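PDB 6ECB: Vlm2 from Streptomyces tsusimaensis, which probably works in non-ribosomal synthesis of the depsipeptide valinomycin, here represented by its thioesterase domain, a member of the alpha/beta-hydrolase clan. Local coordinates for residues D268-H273 with A286-R291; I135-P140 with A274-A279. All blocks are in the same frame, centred on the assembly; numbering follows the deposited sequence.

Contact 1: D268-H273 with A286-R291; sequences DIPGDH and AQLLDR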
ATOM      1  N   ASP A 268       7.846  15.861  -4.678  1.00 25.24           N
ATOM      2  CA  ASP A 268       8.816  14.945  -5.261  1.00 25.96           C
ATOM      3  C   ASP A 268       9.534  14.192  -4.137  1.00 26.95           C
ATOM      4  O   ASP A 268       9.898  14.791  -3.114  1.00 29.85           O
ATOM      5  CB  ASP A 268       9.843  15.705  -6.108  1.00 29.58           C
ATOM      6  CG  ASP A 268       9.269  16.264  -7.415  1.00 38.24           C
ATOM      7  OD1 ASP A 268       8.118  16.001  -7.782  1.00 35.01           O
ATOM      8  OD2 ASP A 268      10.014  16.968  -8.108  1.00 42.34           O
ATOM      9  N   ILE A 269       9.755  12.895  -4.338  1.00 24.23           N
ATOM     10  CA  ILE A 269      10.483  12.073  -3.365  1.00 25.50           C
ATOM     11  C   ILE A 269      11.588  11.306  -4.079  1.00 28.83           C
ATOM     12  O   ILE A 269      11.513  11.054  -5.293  1.00 27.08           O
ATOM     13  CB  ILE A 269       9.543  11.100  -2.618  1.00 24.17           C
ATOM     14  CG1 ILE A 269       8.660  10.294  -3.587  1.00 23.24           C
ATOM     15  CG2 ILE A 269       8.656  11.874  -1.648  1.00 25.76           C
ATOM     16  CD1 ILE A 269       7.927   9.107  -2.961  1.00 21.98           C
ATOM     17  N   PRO A 270      12.616  10.881  -3.342  1.00 28.98           N
ATOM     18  CA  PRO A 270      13.703  10.112  -3.951  1.00 28.35           C
ATOM     19  C   PRO A 270      13.332   8.654  -4.149  1.00 27.26           C
ATOM     20  O   PRO A 270      12.326   8.149  -3.648  1.00 30.03           O
ATOM     21  CB  PRO A 270      14.841  10.242  -2.926  1.00 34.77           C
ATOM     22  CG  PRO A 270      14.128  10.310  -1.627  1.00 38.89           C
ATOM     23  CD  PRO A 270      12.860  11.126  -1.906  1.00 32.26           C
ATOM     24  N   GLY A 271      14.218   7.961  -4.852  1.00 31.12           N
ATOM     25  CA  GLY A 271      14.027   6.556  -5.131  1.00 28.42           C
ATOM     26  C   GLY A 271      13.271   6.340  -6.426  1.00 30.12           C
ATOM     27  O   GLY A 271      13.045   7.262  -7.221  1.00 37.04           O
ATOM     28  N   ASP A 272      12.874   5.093  -6.630  1.00 29.65           N
ATOM     29  CA  ASP A 272      11.901   4.799  -7.676  1.00 37.23           C
ATOM     30  C   ASP A 272      10.745   4.009  -7.075  1.00 35.97           C
ATOM     31  O   ASP A 272      10.661   3.862  -5.853  1.00 29.37           O
ATOM     32  CB  ASP A 272      12.554   4.069  -8.849  1.00 55.61           C
ATOM     33  CG  ASP A 272      13.144   2.742  -8.459  1.00 50.24           C
ATOM     34  OD1 ASP A 272      12.474   1.987  -7.713  1.00 49.25           O
ATOM     35  OD2 ASP A 272      14.270   2.452  -8.925  1.00 72.19           O
ATOM     36  N   HIS A 273       9.840   3.496  -7.913  1.00 27.26           N
ATOM     37  CA  HIS A 273       8.545   3.065  -7.402  1.00 28.65           C
ATOM     38  C   HIS A 273       8.696   1.963  -6.359  1.00 24.34           C
ATOM     39  O   HIS A 273       7.938   1.916  -5.376  1.00 30.95           O
ATOM     40  CB  HIS A 273       7.657   2.582  -8.555  1.00 29.52           C
ATOM     41  CG  HIS A 273       6.245   2.268  -8.149  1.00 30.44           C
ATOM     42  ND1 HIS A 273       5.366   3.234  -7.711  1.00 29.28           N
ATOM     43  CD2 HIS A 273       5.555   1.101  -8.131  1.00 34.07           C
ATOM     44  CE1 HIS A 273       4.201   2.678  -7.428  1.00 30.65           C
ATOM     45  NE2 HIS A 273       4.283   1.387  -7.683  1.00 29.48           N
ATOM     46  N   ALA A 286       9.775   9.454   4.462  1.00 22.05           N
ATOM     47  CA  ALA A 286       9.169   9.697   5.768  1.00 20.99           C
ATOM     48  C   ALA A 286       9.342  11.147   6.204  1.00 21.22           C
ATOM     49  O   ALA A 286       8.402  11.760   6.724  1.00 21.37           O
ATOM     50  CB  ALA A 286       9.787   8.752   6.823  1.00 23.51           C
ATOM     51  N   GLN A 287      10.545  11.709   6.027  1.00 21.10           N
ATOM     52  CA  GLN A 287      10.794  13.097   6.400  1.00 22.98           C
ATOM     53  C   GLN A 287       9.854  14.035   5.658  1.00 23.31           C
ATOM     54  O   GLN A 287       9.358  15.014   6.230  1.00 23.82           O
ATOM     55  CB  GLN A 287      12.258  13.446   6.113  1.00 28.26           C
ATOM     56  CG  GLN A 287      12.643  14.882   6.335  1.00 47.40           C
ATOM     57  CD  GLN A 287      14.160  15.080   6.250  1.00 72.20           C
ATOM     58  OE1 GLN A 287      14.933  14.358   6.899  1.00 58.04           O
ATOM     59  NE2 GLN A 287      14.589  16.049   5.439  1.00 75.15           N
ATOM     60  N   LEU A 288       9.596  13.748   4.377  1.00 22.40           N
ATOM     61  CA  LEU A 288       8.719  14.596   3.576  1.00 24.96           C
ATOM     62  C   LEU A 288       7.251  14.420   3.958  1.00 23.82           C
ATOM     63  O   LEU A 288       6.490  15.403   3.964  1.00 22.48           O
ATOM     64  CB  LEU A 288       8.955  14.303   2.091  1.00 24.86           C
ATOM     65  CG  LEU A 288      10.284  14.877   1.597  1.00 31.24           C
ATOM     66  CD1 LEU A 288      10.724  14.264   0.278  1.00 31.71           C
ATOM     67  CD2 LEU A 288      10.183  16.373   1.462  1.00 34.14           C
ATOM     68  N   LEU A 289       6.817  13.190   4.256  1.00 20.53           N
ATOM     69  CA  LEU A 289       5.462  13.013   4.788  1.00 20.60           C
ATOM     70  C   LEU A 289       5.308  13.749   6.107  1.00 21.26           C
ATOM     71  O   LEU A 289       4.281  14.395   6.361  1.00 21.56           O
ATOM     72  CB  LEU A 289       5.129  11.535   5.012  1.00 20.55           C
ATOM     73  CG  LEU A 289       4.285  10.805   3.996  1.00 24.88           C
ATOM     74  CD1 LEU A 289       5.058  10.719   2.698  1.00 30.51           C
ATOM     75  CD2 LEU A 289       3.935   9.404   4.514  1.00 26.83           C
ATOM     76  N   ASP A 290       6.320  13.654   6.968  1.00 21.65           N
ATOM     77  CA  ASP A 290       6.278  14.386   8.228  1.00 21.81           C
ATOM     78  C   ASP A 290       6.125  15.877   7.973  1.00 24.42           C
ATOM     79  O   ASP A 290       5.307  16.552   8.610  1.00 24.27           O
ATOM     80  CB  ASP A 290       7.548  14.151   9.041  1.00 24.52           C
ATOM     81  CG  ASP A 290       7.582  12.818   9.761  1.00 25.21           C
ATOM     82  OD1 ASP A 290       6.543  12.165   9.941  1.00 24.71           O
ATOM     83  OD2 ASP A 290       8.711  12.438  10.191  1.00 23.88           O
ATOM     84  N   ARG A 291       6.927  16.411   7.051  1.00 24.24           N
ATOM     85  CA  ARG A 291       6.939  17.854   6.818  1.00 25.67           C
ATOM     86  C   ARG A 291       5.622  18.336   6.233  1.00 25.52           C
ATOM     87  O   ARG A 291       5.112  19.394   6.629  1.00 26.63           O
ATOM     88  CB  ARG A 291       8.082  18.219   5.872  1.00 25.55           C
ATOM     89  CG  ARG A 291       8.139  19.704   5.501  1.00 42.81           C
ATOM     90  CD  ARG A 291       9.263  19.978   4.492  1.00 62.72           C
ATOM     91  NE  ARG A 291      10.490  19.255   4.836  1.00 74.39           N
ATOM     92  CZ  ARG A 291      11.514  19.069   4.008  1.00 82.41           C
ATOM     93  NH1 ARG A 291      11.475  19.559   2.772  1.00 85.13           N
ATOM     94  NH2 ARG A 291      12.578  18.387   4.414  1.00 80.77           N
TER
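With chi1 at -73°, L288 sets its CG anti to its own carbonyl carbon, and an extended chi2 carries CD1 forward to I269 and the D268 carbonyl. I269 has a chi1 of 50°, which turns CG1 in between its backbone N and carbonyl carbon and leaves CG2 as the branch that meets L288. L288 CD1 meets I269 CG2 at 3.7 Å, the two side chains crossing at a slant. The same methyl lies 3.5 Å from D268 O, a van der Waals approach of carbon to a backbone carbonyl. P270 CD is more distant, 4.4 Å from L288 CD1. The contact thus lays helix 281-293 against the exit of strand 264-268, an outermost strand of the mixed alpha/beta-hydrolase sheet, where the chain enters the loop that carries H273. The D268 carboxylate, whose CB bond points away from the helix, makes salt bridges with R241 and K243. I269 also packs on F240 and V285. The other methyl of L288 is used within its own helix: CD2 sits 3.7 Å above the guanidinium plane of R291, toward the rim of the group.

Contact 2: I135-P140 with A274-A279; sequences IILDTP and ATMLRA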
ATOM      1  N   ILE A 135      -3.309  10.395   1.185  1.00 15.19           N
ATOM      2  CA  ILE A 135      -1.891  10.351   0.865  1.00 16.00           C
ATOM      3  C   ILE A 135      -1.694   9.289  -0.214  1.00 15.68           C
ATOM      4  O   ILE A 135      -1.886   8.088   0.035  1.00 16.63           O
ATOM      5  CB  ILE A 135      -1.053  10.043   2.110  1.00 17.85           C
ATOM      6  CG1 ILE A 135      -1.202  11.190   3.109  1.00 18.65           C
ATOM      7  CG2 ILE A 135       0.415   9.729   1.744  1.00 17.63           C
ATOM      8  CD1 ILE A 135      -0.565  10.924   4.469  1.00 23.83           C
ATOM      9  N   ILE A 136      -1.284   9.723  -1.403  1.00 16.33           N
ATOM     10  CA  ILE A 136      -0.983   8.828  -2.519  1.00 16.43           C
ATOM     11  C   ILE A 136       0.531   8.686  -2.620  1.00 16.55           C
ATOM     12  O   ILE A 136       1.267   9.677  -2.766  1.00 18.20           O
ATOM     13  CB  ILE A 136      -1.573   9.345  -3.841  1.00 15.05           C
ATOM     14  CG1 ILE A 136      -3.107   9.346  -3.796  1.00 15.10           C
ATOM     15  CG2 ILE A 136      -1.015   8.520  -5.022  1.00 16.99           C
ATOM     16  CD1 ILE A 136      -3.741   7.982  -3.627  1.00 17.48           C
ATOM     17  N   LEU A 137       1.006   7.441  -2.582  1.00 16.51           N
ATOM     18  CA  LEU A 137       2.432   7.156  -2.692  1.00 15.66           C
ATOM     19  C   LEU A 137       2.719   6.633  -4.100  1.00 16.65           C
ATOM     20  O   LEU A 137       2.520   5.452  -4.406  1.00 18.31           O
ATOM     21  CB  LEU A 137       2.862   6.163  -1.623  1.00 17.65           C
ATOM     22  CG  LEU A 137       2.676   6.650  -0.186  1.00 17.41           C
ATOM     23  CD1 LEU A 137       3.103   5.526   0.762  1.00 19.06           C
ATOM     24  CD2 LEU A 137       3.452   7.920   0.108  1.00 20.99           C
ATOM     25  N   ASP A 138       3.125   7.558  -4.962  1.00 19.45           N
ATOM     26  CA  ASP A 138       3.787   7.282  -6.232  1.00 21.46           C
ATOM     27  C   ASP A 138       2.986   6.416  -7.207  1.00 20.38           C
ATOM     28  O   ASP A 138       3.555   5.566  -7.903  1.00 23.81           O
ATOM     29  CB  ASP A 138       5.167   6.645  -5.971  1.00 22.50           C
ATOM     30  CG  ASP A 138       6.074   6.762  -7.159  1.00 28.32           C
ATOM     31  OD1 ASP A 138       6.070   7.844  -7.791  1.00 22.90           O
ATOM     32  OD2 ASP A 138       6.811   5.799  -7.441  1.00 28.12           O
ATOM     33  N   THR A 139       1.668   6.650  -7.322  1.00 18.93           N
ATOM     34  CA  THR A 139       0.919   6.073  -8.419  1.00 19.67           C
ATOM     35  C   THR A 139       0.035   7.162  -9.011  1.00 18.13           C
ATOM     36  O   THR A 139      -0.587   7.912  -8.257  1.00 18.06           O
ATOM     37  CB  THR A 139       0.019   4.864  -8.028  1.00 26.32           C
ATOM     38  OG1 THR A 139      -0.610   4.351  -9.208  1.00 27.62           O
ATOM     39  CG2 THR A 139      -1.057   5.224  -7.102  1.00 27.01           C
ATOM     40  N   PRO A 140      -0.058   7.237 -10.332  1.00 17.98           N
ATOM     41  CA  PRO A 140      -1.086   8.078 -10.951  1.00 16.54           C
ATOM     42  C   PRO A 140      -2.452   7.454 -10.785  1.00 18.07           C
ATOM     43  O   PRO A 140      -2.584   6.254 -10.488  1.00 19.18           O
ATOM     44  CB  PRO A 140      -0.694   8.098 -12.437  1.00 19.40           C
ATOM     45  CG  PRO A 140       0.598   7.419 -12.551  1.00 24.82           C
ATOM     46  CD  PRO A 140       0.698   6.501 -11.359  1.00 21.67           C
ATOM     47  N   ALA A 274       9.626   1.041  -6.584  1.00 32.83           N
ATOM     48  CA  ALA A 274       9.865  -0.055  -5.648  1.00 48.68           C
ATOM     49  C   ALA A 274      10.730   0.382  -4.465  1.00 55.86           C
ATOM     50  O   ALA A 274      10.405   0.103  -3.301  1.00 56.70           O
ATOM     51  CB  ALA A 274      10.535  -1.214  -6.384  1.00 59.21           C
ATOM     52  N   THR A 275      11.814   1.093  -4.732  1.00 37.59           N
ATOM     53  CA  THR A 275      12.792   1.352  -3.677  1.00 30.89           C
ATOM     54  C   THR A 275      12.424   2.517  -2.766  1.00 24.95           C
ATOM     55  O   THR A 275      13.089   2.711  -1.733  1.00 25.92           O
ATOM     56  CB  THR A 275      14.157   1.623  -4.292  1.00 31.90           C
ATOM     57  OG1 THR A 275      14.161   2.910  -4.924  1.00 29.78           O
ATOM     58  CG2 THR A 275      14.519   0.552  -5.295  1.00 63.48           C
ATOM     59  N   MET A 276      11.392   3.296  -3.104  1.00 24.06           N
ATOM     60  CA  MET A 276      11.028   4.411  -2.241  1.00 22.54           C
ATOM     61  C   MET A 276      10.558   3.939  -0.866  1.00 23.85           C
ATOM     62  O   MET A 276      10.617   4.720   0.086  1.00 23.20           O
ATOM     63  CB  MET A 276       9.920   5.261  -2.874  1.00 20.49           C
ATOM     64  CG  MET A 276       8.720   4.422  -3.260  1.00 22.48           C
ATOM     65  SD  MET A 276       7.258   5.415  -3.572  1.00 24.93           S
ATOM     66  CE  MET A 276       6.819   5.921  -1.931  1.00 24.27           C
ATOM     67  N   LEU A 277      10.075   2.701  -0.743  1.00 19.38           N
ATOM     68  CA  LEU A 277       9.557   2.227   0.542  1.00 18.55           C
ATOM     69  C   LEU A 277      10.615   1.470   1.339  1.00 21.82           C
ATOM     70  O   LEU A 277      10.282   0.907   2.385  1.00 22.40           O
ATOM     71  CB  LEU A 277       8.332   1.331   0.352  1.00 20.02           C
ATOM     72  CG  LEU A 277       7.093   2.100  -0.115  1.00 22.37           C
ATOM     73  CD1 LEU A 277       5.956   1.093  -0.336  1.00 28.07           C
ATOM     74  CD2 LEU A 277       6.708   3.158   0.911  1.00 24.30           C
ATOM     75  N   ARG A 278      11.854   1.424   0.853  1.00 22.54           N
ATOM     76  CA  ARG A 278      12.948   0.712   1.502  1.00 21.87           C
ATOM     77  C   ARG A 278      14.089   1.666   1.789  1.00 23.87           C
ATOM     78  O   ARG A 278      14.186   2.748   1.207  1.00 22.50           O
ATOM     79  CB  ARG A 278      13.477  -0.431   0.634  1.00 27.32           C
ATOM     80  CG  ARG A 278      12.340  -1.277   0.111  1.00 37.20           C
ATOM     81  CD  ARG A 278      12.808  -2.606  -0.385  1.00 63.60           C
ATOM     82  NE  ARG A 278      14.086  -2.526  -1.083  1.00 67.40           N
ATOM     83  CZ  ARG A 278      14.246  -2.630  -2.400  1.00 74.15           C
ATOM     84  NH1 ARG A 278      13.202  -2.820  -3.204  1.00 71.38           N
ATOM     85  NH2 ARG A 278      15.466  -2.543  -2.916  1.00 69.63           N
ATOM     86  N   ALA A 279      14.979   1.235   2.677  1.00 25.71           N
ATOM     87  CA  ALA A 279      16.147   2.033   2.979  1.00 23.97           C
ATOM     88  C   ALA A 279      17.031   2.115   1.736  1.00 27.02           C
ATOM     89  O   ALA A 279      17.100   1.163   0.955  1.00 29.99           O
ATOM     90  CB  ALA A 279      16.927   1.415   4.145  1.00 27.38           C
TER
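The D138 carboxylate is the flat group that meets the other segment, and M276 SD approaches it obliquely from one side of its plane, nearer the CB and OD2 end than OD1; the R278 guanidinium has T275 CA of its own segment over one face, toward the rim. SD is 3.4 Å from D138 CB and 3.9 Å from D138 OD2, so the sulfur leans on the root of the side chain more than on its oxygens. The oxygens are held by other residues: OD1 accepts hydrogen bonds from T242 N and H245 NE2, and OD2 is hydrogen-bonded to H273 ND1, which lies on the opposite side of the carboxylate plane from SD. M276 reaches D138 with its CG set between its own backbone N and carbonyl carbon (chi1 54°); a bend at chi3 of -72° then turns CE toward the strand, where it rests 4.0 Å from L137 CB. Alongside, L137 CD1 touches L277 CD2 at 4.3 Å, a looser apolar contact. The pairs join the C-terminal end of strand 134-137 to the short 3-10 segment 275-277 just after H273. D138 just after that strand, H273 in the loop after strand 264-268 and S111 on the probable nucleophile elbow after strand 105-110 probably form the alpha/beta-hydrolase triad. H110 also packs on L137, M276 and L277. Across the two segments the contact is mostly van der Waals, a thioether sulfur against the CB methylene of an aspartate; it therefore supplies packing, while hydrogen bonds to T242, H245 and H273 fix the rotation of the D138 carboxylate.

Contact 2 is buried, at the end of an interior strand of the sheet; contact 1 is partly buried, at the sheet's border, where D268 is exposed and helix 281-293 packs beside the outermost strand. Both use the connection between strand 264-268 and helix 281-293: 268-273 runs directly into 274-279, and the two contacts touch. I269 CD1 packs 3.5 Å from M276 CE, and L289 CD1 lies 4.1 Å from L137 CD2, so the helix of contact 1 reaches the strand of contact 2. F240 is touched by I269, L289 and L137 alike. Contact 1 is a meeting of hydrocarbon branches and a backbone carbonyl, whereas contact 2 sets a sulfur beside the probable triad acid.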